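Local atomic coordinates of kinesin-like protein KAR3 (Saccharomyces cerevisiae, PDB entry 1F9V), a protein that is a kinesin-related motor, which probably hydrolyses ATP to drive movement along microtubules. Residues D22-N27 / P320-I325; K127-K132 / A234-T239; G3-Y8 / T312-N317; I145-R150 / T179-C184. The protein carries 2 engineered substitutions. One frame throughout, in Å; residues are numbered along the deposited sequence.

Interaction 3 is the innermost of the four: it joins two parallel strands of the central sheet, lies about 8 Å (centre to centre) from the middle of the chain, and holds six of the nine residues around one ADP. Interactions 1, 2 and 4 have centres 23, 26 and 27 Å from it. Interaction 1 follows both of its strands in sequence, and the Pro320 side chain comes within about 8 Å of the other ADP, which sits in the P-loop pocket. Interactions 2 and 4 reach the same sheet through the neighbouring strands 130-141 and 144-147, nearest atoms about 8 Å apart. Interactions 1 and 2 stand on opposite sides of the chain's centre, 47 Å between centres.

Interaction 1 of 4, residues D22-N27 / P320-I325; sequences DTSLIN and PSSSHI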
loop_
_atom_site.group_PDB
_atom_site.type_symbol
_atom_site.label_atom_id
_atom_site.label_comp_id
_atom_site.label_asym_id
_atom_site.label_seq_id
_atom_site.Cartn_x
_atom_site.Cartn_y
_atom_site.Cartn_z
ATOM N N ASP A 22 -28.879 -1.621 1.718
ATOM C CA ASP A 22 -30.150 -2.107 2.257
ATOM C C ASP A 22 -30.054 -3.191 3.329
ATOM O O ASP A 22 -30.921 -3.278 4.202
ATOM C CB ASP A 22 -31.024 -2.662 1.128
ATOM C CG ASP A 22 -31.520 -1.593 0.178
ATOM O OD1 ASP A 22 -31.380 -0.386 0.477
ATOM O OD2 ASP A 22 -32.060 -1.976 -0.878
ATOM N N THR A 23 -29.019 -4.024 3.261
ATOM C CA THR A 23 -28.893 -5.126 4.209
ATOM C C THR A 23 -27.674 -5.116 5.125
ATOM O O THR A 23 -27.292 -6.154 5.665
ATOM C CB THR A 23 -28.942 -6.473 3.463
ATOM O OG1 THR A 23 -27.981 -6.467 2.401
ATOM C CG2 THR A 23 -30.327 -6.693 2.861
ATOM N N SER A 24 -27.065 -3.951 5.305
ATOM C CA SER A 24 -25.912 -3.844 6.189
ATOM C C SER A 24 -25.709 -2.398 6.607
ATOM O O SER A 24 -26.287 -1.479 6.019
ATOM C CB SER A 24 -24.640 -4.376 5.508
ATOM O OG SER A 24 -24.372 -3.697 4.298
ATOM N N LEU A 25 -24.889 -2.204 7.631
ATOM C CA LEU A 25 -24.607 -0.877 8.133
ATOM C C LEU A 25 -23.132 -0.717 8.475
ATOM O O LEU A 25 -22.557 -1.518 9.208
ATOM C CB LEU A 25 -25.445 -0.601 9.380
ATOM C CG LEU A 25 -25.053 0.636 10.185
ATOM C CD1 LEU A 25 -25.406 1.884 9.389
ATOM C CD2 LEU A 25 -25.761 0.628 11.535
ATOM N N ILE A 26 -22.523 0.320 7.929
ATOM C CA ILE A 26 -21.133 0.607 8.222
ATOM C C ILE A 26 -21.171 1.999 8.811
ATOM O O ILE A 26 -21.531 2.959 8.132
ATOM C CB ILE A 26 -20.260 0.603 6.949
ATOM C CG1 ILE A 26 -20.125 -0.827 6.424
ATOM C CG2 ILE A 26 -18.885 1.171 7.264
ATOM C CD1 ILE A 26 -19.510 -0.926 5.041
ATOM N N ASN A 27 -20.833 2.107 10.085
ATOM C CA ASN A 27 -20.840 3.393 10.757
ATOM C C ASN A 27 -19.436 3.788 11.189
ATOM O O ASN A 27 -18.785 3.068 11.949
ATOM C CB ASN A 27 -21.755 3.338 11.982
ATOM C CG ASN A 27 -21.634 4.577 12.853
ATOM O OD1 ASN A 27 -21.707 5.704 12.363
ATOM N ND2 ASN A 27 -21.445 4.372 14.152
ATOM N N PRO A 320 -18.755 0.397 0.410
ATOM C CA PRO A 320 -19.759 0.691 1.441
ATOM C C PRO A 320 -21.041 -0.128 1.244
ATOM O O PRO A 320 -21.939 -0.101 2.087
ATOM C CB PRO A 320 -20.034 2.170 1.235
ATOM C CG PRO A 320 -19.918 2.326 -0.269
ATOM C CD PRO A 320 -18.867 1.325 -0.732
ATOM N N SER A 321 -21.113 -0.860 0.137
ATOM C CA SER A 321 -22.306 -1.621 -0.213
ATOM C C SER A 321 -22.515 -3.011 0.371
ATOM O O SER A 321 -21.566 -3.743 0.643
ATOM C CB SER A 321 -22.414 -1.669 -1.732
ATOM O OG SER A 321 -22.299 -0.350 -2.249
ATOM N N SER A 322 -23.793 -3.361 0.540
ATOM C CA SER A 322 -24.216 -4.638 1.121
ATOM C C SER A 322 -23.785 -5.885 0.371
ATOM O O SER A 322 -23.483 -6.901 0.995
ATOM C CB SER A 322 -25.742 -4.673 1.278
ATOM O OG SER A 322 -26.184 -3.628 2.117
ATOM N N SER A 323 -23.765 -5.824 -0.956
ATOM C CA SER A 323 -23.373 -6.991 -1.739
ATOM C C SER A 323 -21.930 -7.399 -1.465
ATOM O O SER A 323 -21.540 -8.535 -1.724
ATOM C CB SER A 323 -23.554 -6.720 -3.235
ATOM O OG SER A 323 -22.706 -5.673 -3.675
ATOM N N HIS A 324 -21.146 -6.471 -0.926
ATOM C CA HIS A 324 -19.738 -6.734 -0.636
ATOM C C HIS A 324 -19.432 -6.854 0.848
ATOM O O HIS A 324 -18.264 -6.963 1.230
ATOM C CB HIS A 324 -18.866 -5.608 -1.196
ATOM C CG HIS A 324 -19.127 -5.292 -2.634
ATOM N ND1 HIS A 324 -19.549 -4.049 -3.056
ATOM C CD2 HIS A 324 -18.983 -6.041 -3.752
ATOM C CE1 HIS A 324 -19.654 -4.047 -4.373
ATOM N NE2 HIS A 324 -19.316 -5.242 -4.819
ATOM N N ILE A 325 -20.462 -6.837 1.686
ATOM C CA ILE A 325 -20.251 -6.880 3.128
ATOM C C ILE A 325 -19.390 -8.022 3.675
ATOM O O ILE A 325 -18.640 -7.842 4.636
ATOM C CB ILE A 325 -21.605 -6.855 3.878
ATOM C CG1 ILE A 325 -21.383 -6.411 5.319
ATOM C CG2 ILE A 325 -22.278 -8.209 3.795
ATOM C CD1 ILE A 325 -20.859 -4.998 5.435
HETATM O O HOH W 1 -23.279 -1.233 4.253
#
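Ser24 and Ser322 meet hydroxyl to hydroxyl, OG to OG at 2.8 Å, a hydrogen bond in which either could be the donor. Ser322 OG, beside its own backbone N (chi1 -60°), also accepts the amide of Thr23, whose N lies 3.1 Å from that OG with an N-H...O angle of 146°. A weak bond to Asn20 O adds a third polar partner. Ser24 OG has its second partner in a water at 2.7 Å, and that water donates in turn to Pro320 O at 2.8 Å, so the carbonyl is served without direct contact between the backbones. Ser321 turns its CB away, and its OG is hydrogen-bonded to Glu19. Beside this polar row, Ile325 CD1 packs 3.8 Å from Ser24 CB, and Ile26 CD1 lies 4.0 Å from Pro320 CA. The loop between strand 311-318 and helix 325-338 is thus fastened to strand 24-28, an outer strand of a small antiparallel sheet; Ile325 also touches Val42 on strand 38-44, while Ile26 and Pro320 both reach Ile11 of strand 4-11.

Interaction 2 of 4, residues K127-K132 / A234-T239; sequences KGWDYK and AHSYGT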
loop_
_atom_site.group_PDB
_atom_site.type_symbol
_atom_site.label_atom_id
_atom_site.label_comp_id
_atom_site.label_asym_id
_atom_site.label_seq_id
_atom_site.Cartn_x
_atom_site.Cartn_y
_atom_site.Cartn_z
ATOM N N LYS A 127 19.149 24.803 1.496
ATOM C CA LYS A 127 19.975 24.237 2.553
ATOM C C LYS A 127 21.157 23.502 1.932
ATOM O O LYS A 127 21.860 22.756 2.607
ATOM C CB LYS A 127 19.155 23.277 3.417
ATOM C CG LYS A 127 17.754 23.772 3.735
ATOM C CD LYS A 127 17.744 24.645 4.981
ATOM C CE LYS A 127 17.582 23.810 6.244
ATOM N NZ LYS A 127 17.814 22.351 6.003
ATOM N N GLY A 128 21.357 23.715 0.634
ATOM C CA GLY A 128 22.462 23.087 -0.066
ATOM C C GLY A 128 22.251 21.641 -0.471
ATOM O O GLY A 128 23.198 20.957 -0.859
ATOM N N TRP A 129 21.012 21.170 -0.395
ATOM C CA TRP A 129 20.715 19.787 -0.751
ATOM C C TRP A 129 20.469 19.589 -2.243
ATOM O O TRP A 129 19.768 20.368 -2.884
ATOM C CB TRP A 129 19.492 19.292 0.031
ATOM C CG TRP A 129 19.806 18.804 1.407
ATOM C CD1 TRP A 129 19.570 19.457 2.581
ATOM C CD2 TRP A 129 20.423 17.557 1.756
ATOM N NE1 TRP A 129 20.005 18.695 3.643
ATOM C CE2 TRP A 129 20.532 17.524 3.166
ATOM C CE3 TRP A 129 20.898 16.464 1.016
ATOM C CZ2 TRP A 129 21.094 16.440 3.850
ATOM C CZ3 TRP A 129 21.456 15.387 1.698
ATOM C CH2 TRP A 129 21.550 15.385 3.101
ATOM N N ASP A 130 21.065 18.540 -2.792
ATOM C CA ASP A 130 20.882 18.202 -4.190
ATOM C C ASP A 130 20.319 16.791 -4.175
ATOM O O ASP A 130 20.985 15.859 -3.726
ATOM C CB ASP A 130 22.214 18.225 -4.936
ATOM C CG ASP A 130 22.046 18.042 -6.434
ATOM O OD1 ASP A 130 20.913 18.195 -6.936
ATOM O OD2 ASP A 130 23.050 17.745 -7.114
ATOM N N TYR A 131 19.090 16.638 -4.656
ATOM C CA TYR A 131 18.440 15.333 -4.673
ATOM C C TYR A 131 18.215 14.819 -6.085
ATOM O O TYR A 131 17.843 15.576 -6.983
ATOM C CB TYR A 131 17.078 15.410 -3.963
ATOM C CG TYR A 131 17.132 15.395 -2.453
ATOM C CD1 TYR A 131 17.105 14.191 -1.744
ATOM C CD2 TYR A 131 17.163 16.583 -1.727
ATOM C CE1 TYR A 131 17.103 14.174 -0.352
ATOM C CE2 TYR A 131 17.162 16.577 -0.333
ATOM C CZ TYR A 131 17.132 15.370 0.346
ATOM O OH TYR A 131 17.132 15.366 1.718
ATOM N N LYS A 132 18.435 13.523 -6.278
ATOM C CA LYS A 132 18.210 12.897 -7.571
ATOM C C LYS A 132 17.145 11.840 -7.343
ATOM O O LYS A 132 17.157 11.166 -6.319
ATOM C CB LYS A 132 19.487 12.244 -8.104
ATOM C CG LYS A 132 20.433 13.232 -8.764
ATOM C CD LYS A 132 21.269 13.951 -7.717
ATOM C CE LYS A 132 21.930 12.966 -6.754
ATOM N NZ LYS A 132 22.375 13.626 -5.496
ATOM N N ALA A 234 26.923 15.926 3.882
ATOM C CA ALA A 234 25.922 14.938 4.266
ATOM C C ALA A 234 25.402 14.152 3.069
ATOM O O ALA A 234 25.440 14.621 1.930
ATOM C CB ALA A 234 24.764 15.623 4.977
ATOM N N HIS A 235 24.918 12.946 3.338
ATOM C CA HIS A 235 24.377 12.085 2.297
ATOM C C HIS A 235 23.124 11.431 2.856
ATOM O O HIS A 235 23.013 11.229 4.065
ATOM C CB HIS A 235 25.392 11.003 1.916
ATOM C CG HIS A 235 26.283 11.373 0.769
ATOM N ND1 HIS A 235 27.405 12.160 0.919
ATOM C CD2 HIS A 235 26.239 11.031 -0.543
ATOM C CE1 HIS A 235 28.016 12.285 -0.248
ATOM N NE2 HIS A 235 27.326 11.608 -1.151
ATOM N N SER A 236 22.179 11.112 1.980
ATOM C CA SER A 236 20.944 10.469 2.407
ATOM C C SER A 236 20.354 9.653 1.264
ATOM O O SER A 236 20.433 10.049 0.101
ATOM C CB SER A 236 19.938 11.519 2.896
ATOM O OG SER A 236 19.089 11.957 1.852
ATOM N N TYR A 237 19.784 8.499 1.603
ATOM C CA TYR A 237 19.172 7.624 0.613
ATOM C C TYR A 237 17.930 6.972 1.200
ATOM O O TYR A 237 17.989 6.360 2.260
ATOM C CB TYR A 237 20.157 6.542 0.171
ATOM C CG TYR A 237 19.748 5.845 -1.105
ATOM C CD1 TYR A 237 20.021 6.409 -2.355
ATOM C CD2 TYR A 237 19.080 4.622 -1.068
ATOM C CE1 TYR A 237 19.640 5.768 -3.534
ATOM C CE2 TYR A 237 18.698 3.976 -2.240
ATOM C CZ TYR A 237 18.981 4.550 -3.466
ATOM O OH TYR A 237 18.622 3.892 -4.615
ATOM N N GLY A 238 16.807 7.114 0.511
ATOM C CA GLY A 238 15.569 6.527 0.991
ATOM C C GLY A 238 14.772 5.974 -0.166
ATOM O O GLY A 238 14.802 6.525 -1.265
ATOM N N THR A 239 14.057 4.882 0.073
ATOM C CA THR A 239 13.260 4.269 -0.978
ATOM C C THR A 239 11.782 4.179 -0.586
ATOM O O THR A 239 11.451 3.837 0.547
ATOM C CB THR A 239 13.789 2.851 -1.304
ATOM O OG1 THR A 239 15.129 2.953 -1.810
ATOM C CG2 THR A 239 12.922 2.172 -2.338
#
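Trp129 and Ala234 meet across the end of a three-strand portion of the central kinesin sheet: strands 130-141 and 235-244 both pair antiparallel with strand 218-228, whose Ser228 and Gly227 bond to the backbones of Asp130 and Ser236. That intervening strand explains why the nearest CA pairs, such as Trp129 with Ala234, are 8.7 Å apart and why the aromatic side chains of segment 127-132 have to span the gap. Trp129 takes part in the Schellman motif closing helix 109-124: its N bonds to Leu124 O, and Gly128, with positive phi, is the C-prime residue. The tight part is the six-membered ring of Trp129: CH2 lies 3.7 Å from Ala234 CB, and CZ2 lies 3.9 Å from the same methyl. One indole face carries the hydroxyl of Tyr131, with OH 3.9 Å above the plane and offset toward the rim. An alanine in place of Trp129 would probably open a gap beside Ala234 CB and leave the Tyr131 hydroxyl without this cover. The loose side lies toward Lys132 and His235, both exposed. Lys132 NZ stays 6.8 Å from His235 CD2, the nearest atom of segment 234-239, and instead donates to Asp130 O and to Ser226 O on the middle strand. Farther in, Tyr131 OH is bonded to Leu81 O, while Ser236 OG makes a van der Waals approach of 3.7 Å to Tyr131 CE1.

Interaction 3 of 4, residues G3-Y8 / T312-N317; sequences GNIRVY and TLMFVN. With ADP (adenosine-5'-diphosphate), chain D.
Thr312 and Asn4 are hydrogen-bonded in a parallel beta ladder of the central sheet of the P-loop NTPase fold, with strands 4-8 and 312-317 inclined by 16°. Thr312 N donates to Asn4 O at 2.8 Å. The Thr312 carbonyl has two donors: one is Arg6 N. The other is ADP N6, 3.1 Å from Thr312 O; Asn4 OD1 accepts from the same N6 at 2.9 Å, so both strands read the adenine amino group. Arg6 lays its guanidinium with one face over adenine N7 and reaches the beta phosphate, NH2 to O2B at 3.0 Å. Leu313 follows, on the face of the sheet shared with Arg6 and Tyr8. Its CB packs 3.6 Å from adenine N1; CG is anti to the backbone N (chi1 165°), and chi2 of 62° then sets CD1 over the centre of the Tyr8 ring, a CH-pi contact of 3.7 Å to the centroid. Met314, on the face shared with Ile5 and Val7, bonds through N to Arg6 O and through O to Tyr8 N, and its CB touches Val7 CG2. Phe315 returns to the nucleotide face, where CE2 lies in the plane of the Tyr8 ring, 4.0 Å from its CD2. Val316 N donates to Tyr8 O at 2.8 Å.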
loop_
_atom_site.group_PDB
_atom_site.type_symbol
_atom_site.label_atom_id
_atom_site.label_comp_id
_atom_site.label_asym_id
_atom_site.label_seq_id
_atom_site.Cartn_x
_atom_site.Cartn_y
_atom_site.Cartn_z
ATOM N N GLY A 3 8.035 -2.454 14.873
ATOM C CA GLY A 3 8.222 -1.653 13.633
ATOM C C GLY A 3 7.264 -0.480 13.553
ATOM O O GLY A 3 6.232 -0.463 14.225
ATOM N N ASN A 4 7.604 0.502 12.724
ATOM C CA ASN A 4 6.775 1.692 12.554
ATOM C C ASN A 4 5.691 1.406 11.524
ATOM O O ASN A 4 5.881 1.609 10.323
ATOM C CB ASN A 4 7.637 2.857 12.093
ATOM C CG ASN A 4 6.945 4.184 12.261
ATOM O OD1 ASN A 4 5.743 4.299 12.027
ATOM N ND2 ASN A 4 7.697 5.197 12.671
ATOM N N ILE A 5 4.548 0.943 12.015
ATOM C CA ILE A 5 3.434 0.568 11.161
ATOM C C ILE A 5 2.138 1.283 11.532
ATOM O O ILE A 5 1.853 1.491 12.706
ATOM C CB ILE A 5 3.183 -0.956 11.267
ATOM C CG1 ILE A 5 4.423 -1.724 10.801
ATOM C CG2 ILE A 5 1.964 -1.351 10.458
ATOM C CD1 ILE A 5 4.564 -3.086 11.447
ATOM N N ARG A 6 1.359 1.650 10.520
ATOM C CA ARG A 6 0.071 2.294 10.737
ATOM C C ARG A 6 -0.913 1.726 9.740
ATOM O O ARG A 6 -0.530 1.272 8.662
ATOM C CB ARG A 6 0.183 3.798 10.566
ATOM C CG ARG A 6 1.144 4.394 11.550
ATOM C CD ARG A 6 0.535 5.530 12.313
ATOM N NE ARG A 6 1.545 6.486 12.770
ATOM C CZ ARG A 6 2.677 6.168 13.391
ATOM N NH1 ARG A 6 2.983 4.901 13.647
ATOM N NH2 ARG A 6 3.509 7.134 13.766
ATOM N N VAL A 7 -2.186 1.746 10.109
ATOM C CA VAL A 7 -3.235 1.217 9.262
ATOM C C VAL A 7 -4.362 2.226 9.062
ATOM O O VAL A 7 -4.877 2.783 10.032
ATOM C CB VAL A 7 -3.828 -0.066 9.887
ATOM C CG1 VAL A 7 -4.912 -0.634 8.988
ATOM C CG2 VAL A 7 -2.710 -1.088 10.125
ATOM N N TYR A 8 -4.713 2.473 7.803
ATOM C CA TYR A 8 -5.813 3.377 7.455
ATOM C C TYR A 8 -6.854 2.563 6.701
ATOM O O TYR A 8 -6.515 1.650 5.940
ATOM C CB TYR A 8 -5.368 4.497 6.509
ATOM C CG TYR A 8 -4.420 5.529 7.069
ATOM C CD1 TYR A 8 -4.116 5.588 8.429
ATOM C CD2 TYR A 8 -3.824 6.460 6.222
ATOM C CE1 TYR A 8 -3.241 6.558 8.926
ATOM C CE2 TYR A 8 -2.955 7.425 6.705
ATOM C CZ TYR A 8 -2.664 7.471 8.049
ATOM O OH TYR A 8 -1.788 8.432 8.508
ATOM N N THR A 312 5.863 1.893 7.532
ATOM C CA THR A 312 4.905 1.198 6.692
ATOM C C THR A 312 3.473 1.627 6.964
ATOM O O THR A 312 3.084 1.818 8.112
ATOM C CB THR A 312 5.014 -0.322 6.905
ATOM O OG1 THR A 312 6.283 -0.768 6.412
ATOM C CG2 THR A 312 3.894 -1.058 6.173
ATOM N N LEU A 313 2.707 1.778 5.889
ATOM C CA LEU A 313 1.305 2.152 5.989
ATOM C C LEU A 313 0.474 1.141 5.211
ATOM O O LEU A 313 0.689 0.938 4.016
ATOM C CB LEU A 313 1.070 3.553 5.411
ATOM C CG LEU A 313 -0.398 3.919 5.140
ATOM C CD1 LEU A 313 -1.182 3.915 6.451
ATOM C CD2 LEU A 313 -0.472 5.290 4.471
ATOM N N MET A 314 -0.454 0.487 5.902
ATOM C CA MET A 314 -1.349 -0.466 5.255
ATOM C C MET A 314 -2.617 0.342 4.992
ATOM O O MET A 314 -3.176 0.943 5.906
ATOM C CB MET A 314 -1.654 -1.656 6.173
ATOM C CG MET A 314 -0.411 -2.327 6.770
ATOM S SD MET A 314 0.690 -3.056 5.520
ATOM C CE MET A 314 -0.468 -4.225 4.669
ATOM N N PHE A 315 -3.044 0.367 3.739
ATOM C CA PHE A 315 -4.220 1.119 3.324
ATOM C C PHE A 315 -5.314 0.137 2.899
ATOM O O PHE A 315 -5.270 -0.407 1.797
ATOM C CB PHE A 315 -3.827 2.033 2.154
ATOM C CG PHE A 315 -4.629 3.291 2.071
ATOM C CD1 PHE A 315 -5.908 3.271 1.527
ATOM C CD2 PHE A 315 -4.116 4.495 2.532
ATOM C CE1 PHE A 315 -6.671 4.441 1.443
ATOM C CE2 PHE A 315 -4.867 5.669 2.453
ATOM C CZ PHE A 315 -6.149 5.639 1.906
ATOM N N VAL A 316 -6.299 -0.083 3.768
ATOM C CA VAL A 316 -7.364 -1.029 3.457
ATOM C C VAL A 316 -8.605 -0.374 2.858
ATOM O O VAL A 316 -9.317 0.391 3.514
ATOM C CB VAL A 316 -7.741 -1.861 4.701
ATOM C CG1 VAL A 316 -8.846 -2.850 4.361
ATOM C CG2 VAL A 316 -6.511 -2.614 5.200
ATOM N N ASN A 317 -8.834 -0.694 1.590
ATOM C CA ASN A 317 -9.948 -0.172 0.819
ATOM C C ASN A 317 -11.154 -1.075 0.940
ATOM O O ASN A 317 -11.040 -2.296 0.822
ATOM C CB ASN A 317 -9.552 -0.077 -0.656
ATOM C CG ASN A 317 -8.433 0.908 -0.892
ATOM O OD1 ASN A 317 -7.282 0.524 -1.098
ATOM N ND2 ASN A 317 -8.765 2.192 -0.865
HETATM P PB ADP D . 3.124 11.143 15.278
HETATM O O1B ADP D . 3.362 10.626 16.660
HETATM O O2B ADP D . 2.582 9.962 14.295
HETATM O O3B ADP D . 2.181 12.301 15.291
HETATM P PA ADP D . 5.518 10.853 13.666
HETATM O O1A ADP D . 6.873 11.364 13.949
HETATM O O2A ADP D . 5.416 9.400 13.898
HETATM O O3A ADP D . 4.485 11.569 14.631
HETATM O "O5'" ADP D . 5.010 11.287 12.201
HETATM C "C5'" ADP D . 3.942 12.231 12.085
HETATM C "C4'" ADP D . 3.096 12.015 10.830
HETATM O "O4'" ADP D . 3.785 11.317 9.761
HETATM C "C3'" ADP D . 1.820 11.251 11.111
HETATM O "O3'" ADP D . 0.733 12.091 11.529
HETATM C "C2'" ADP D . 1.536 10.514 9.826
HETATM O "O2'" ADP D . 0.689 11.262 8.937
HETATM C "C1'" ADP D . 2.934 10.237 9.278
HETATM N N9 ADP D . 3.425 8.838 9.625
HETATM C C8 ADP D . 4.427 8.509 10.461
HETATM N N7 ADP D . 4.566 7.170 10.484
HETATM C C5 ADP D . 3.674 6.641 9.673
HETATM C C6 ADP D . 3.317 5.340 9.257
HETATM N N6 ADP D . 3.973 4.262 9.728
HETATM N N1 ADP D . 2.288 5.162 8.362
HETATM C C2 ADP D . 1.596 6.206 7.854
HETATM N N3 ADP D . 1.931 7.453 8.238
HETATM C C4 ADP D . 2.934 7.714 9.122
#

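Interaction 4 of 4, residues I145-R150 / T179-C184; sequences IVDLLR and TNVTSC
Asp147 reaches across to Thr182, the two side chains crossing at about a right angle. CB points toward segment 179-184, and CG, anti to the backbone N (chi1 178°), passes 4.1 Å from Val181 CG1. At the tip the two oxygens divide the work. OD1 turns back to its own segment and accepts Leu149 N at 2.9 Å, from well above the carboxylate plane. OD2 is gripped three times: by Thr182 N at 2.8 Å in a nearly straight bond (171°), by Thr182 OG1 at 2.8 Å on its syn lone pair, and by a water at 2.7 Å that also donates to Asn180 O. Beside the carboxylate, Leu149 CD1 packs 3.9 Å from Cys184 SG, and both side chains touch Ile195 of helix 192-199. An alanine at Asp147 would probably leave the amide and hydroxyl of Thr182 without this acceptor and Leu149 N without its Asx-turn bond. The OD1 bond defines an Asx turn, here at the first position of a type I beta turn that ends strand 144-147.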
loop_
_atom_site.group_PDB
_atom_site.type_symbol
_atom_site.label_atom_id
_atom_site.label_comp_id
_atom_site.label_asym_id
_atom_site.label_seq_id
_atom_site.Cartn_x
_atom_site.Cartn_y
_atom_site.Cartn_z
ATOM N N ILE A 145 8.471 -11.607 -11.161
ATOM C CA ILE A 145 8.587 -10.169 -11.352
ATOM C C ILE A 145 8.533 -9.841 -12.837
ATOM O O ILE A 145 9.160 -10.514 -13.657
ATOM C CB ILE A 145 9.917 -9.634 -10.766
ATOM C CG1 ILE A 145 9.864 -9.685 -9.237
ATOM C CG2 ILE A 145 10.178 -8.206 -11.260
ATOM C CD1 ILE A 145 11.191 -9.372 -8.551
ATOM N N VAL A 146 7.763 -8.811 -13.175
ATOM C CA VAL A 146 7.625 -8.347 -14.546
ATOM C C VAL A 146 7.932 -6.851 -14.553
ATOM O O VAL A 146 7.465 -6.113 -13.691
ATOM C CB VAL A 146 6.188 -8.562 -15.088
ATOM C CG1 VAL A 146 6.041 -7.907 -16.450
ATOM C CG2 VAL A 146 5.884 -10.045 -15.185
ATOM N N ASP A 147 8.735 -6.417 -15.517
ATOM C CA ASP A 147 9.107 -5.017 -15.644
ATOM C C ASP A 147 8.055 -4.337 -16.519
ATOM O O ASP A 147 7.960 -4.616 -17.714
ATOM C CB ASP A 147 10.493 -4.918 -16.291
ATOM C CG ASP A 147 10.949 -3.486 -16.504
ATOM O OD1 ASP A 147 10.274 -2.547 -16.031
ATOM O OD2 ASP A 147 12.003 -3.301 -17.156
ATOM N N LEU A 148 7.262 -3.453 -15.915
ATOM C CA LEU A 148 6.198 -2.757 -16.642
ATOM C C LEU A 148 6.721 -1.655 -17.547
ATOM O O LEU A 148 6.006 -1.180 -18.433
ATOM C CB LEU A 148 5.174 -2.172 -15.655
ATOM C CG LEU A 148 4.513 -3.137 -14.663
ATOM C CD1 LEU A 148 3.539 -2.381 -13.761
ATOM C CD2 LEU A 148 3.787 -4.231 -15.421
ATOM N N LEU A 149 7.965 -1.247 -17.327
ATOM C CA LEU A 149 8.574 -0.198 -18.133
ATOM C C LEU A 149 9.499 -0.770 -19.201
ATOM O O LEU A 149 10.254 -0.035 -19.831
ATOM C CB LEU A 149 9.363 0.761 -17.239
ATOM C CG LEU A 149 8.614 1.368 -16.048
ATOM C CD1 LEU A 149 9.512 2.356 -15.333
ATOM C CD2 LEU A 149 7.344 2.054 -16.529
ATOM N N ARG A 150 9.439 -2.081 -19.407
ATOM C CA ARG A 150 10.297 -2.728 -20.393
ATOM C C ARG A 150 10.050 -2.182 -21.793
ATOM O O ARG A 150 8.906 -2.053 -22.228
ATOM C CB ARG A 150 10.082 -4.247 -20.369
ATOM C CG ARG A 150 8.847 -4.733 -21.121
ATOM C CD ARG A 150 9.177 -5.018 -22.585
ATOM N NE ARG A 150 8.107 -5.726 -23.289
ATOM C CZ ARG A 150 8.281 -6.416 -24.414
ATOM N NH1 ARG A 150 9.487 -6.500 -24.968
ATOM N NH2 ARG A 150 7.252 -7.032 -24.981
ATOM N N THR A 179 17.768 -7.255 -11.144
ATOM C CA THR A 179 18.485 -7.275 -12.411
ATOM C C THR A 179 17.574 -7.172 -13.629
ATOM O O THR A 179 16.454 -7.699 -13.644
ATOM C CB THR A 179 19.337 -8.545 -12.540
ATOM O OG1 THR A 179 18.481 -9.685 -12.629
ATOM C CG2 THR A 179 20.241 -8.698 -11.341
ATOM N N ASN A 180 18.073 -6.469 -14.640
ATOM C CA ASN A 180 17.370 -6.278 -15.900
ATOM C C ASN A 180 16.004 -5.611 -15.794
ATOM O O ASN A 180 15.103 -5.912 -16.573
ATOM C CB ASN A 180 17.242 -7.620 -16.615
ATOM C CG ASN A 180 18.591 -8.273 -16.851
ATOM O OD1 ASN A 180 19.526 -7.628 -17.338
ATOM N ND2 ASN A 180 18.704 -9.549 -16.498
ATOM N N VAL A 181 15.860 -4.705 -14.830
ATOM C CA VAL A 181 14.614 -3.978 -14.646
ATOM C C VAL A 181 14.883 -2.522 -14.964
ATOM O O VAL A 181 15.772 -1.904 -14.381
ATOM C CB VAL A 181 14.091 -4.074 -13.202
ATOM C CG1 VAL A 181 13.025 -2.997 -12.964
ATOM C CG2 VAL A 181 13.521 -5.468 -12.952
ATOM N N THR A 182 14.114 -1.979 -15.898
ATOM C CA THR A 182 14.268 -0.594 -16.306
ATOM C C THR A 182 14.122 0.395 -15.156
ATOM O O THR A 182 13.176 0.313 -14.367
ATOM C CB THR A 182 13.230 -0.226 -17.378
ATOM O OG1 THR A 182 13.307 -1.161 -18.454
ATOM C CG2 THR A 182 13.476 1.175 -17.907
ATOM N N SER A 183 15.071 1.317 -15.046
ATOM C CA SER A 183 14.993 2.359 -14.030
ATOM C C SER A 183 15.002 3.680 -14.787
ATOM O O SER A 183 15.724 3.836 -15.775
ATOM C CB SER A 183 16.163 2.298 -13.054
ATOM O OG SER A 183 15.957 3.211 -11.985
ATOM N N CYS A 184 14.195 4.628 -14.329
ATOM C CA CYS A 184 14.084 5.917 -14.993
ATOM C C CYS A 184 14.328 7.104 -14.081
ATOM O O CYS A 184 13.916 7.114 -12.919
ATOM C CB CYS A 184 12.694 6.057 -15.617
ATOM S SG CYS A 184 12.265 4.738 -16.763
HETATM O O HOH W 2 10.623 -0.663 -14.147
HETATM O O HOH W 3 13.343 -5.115 -18.570
#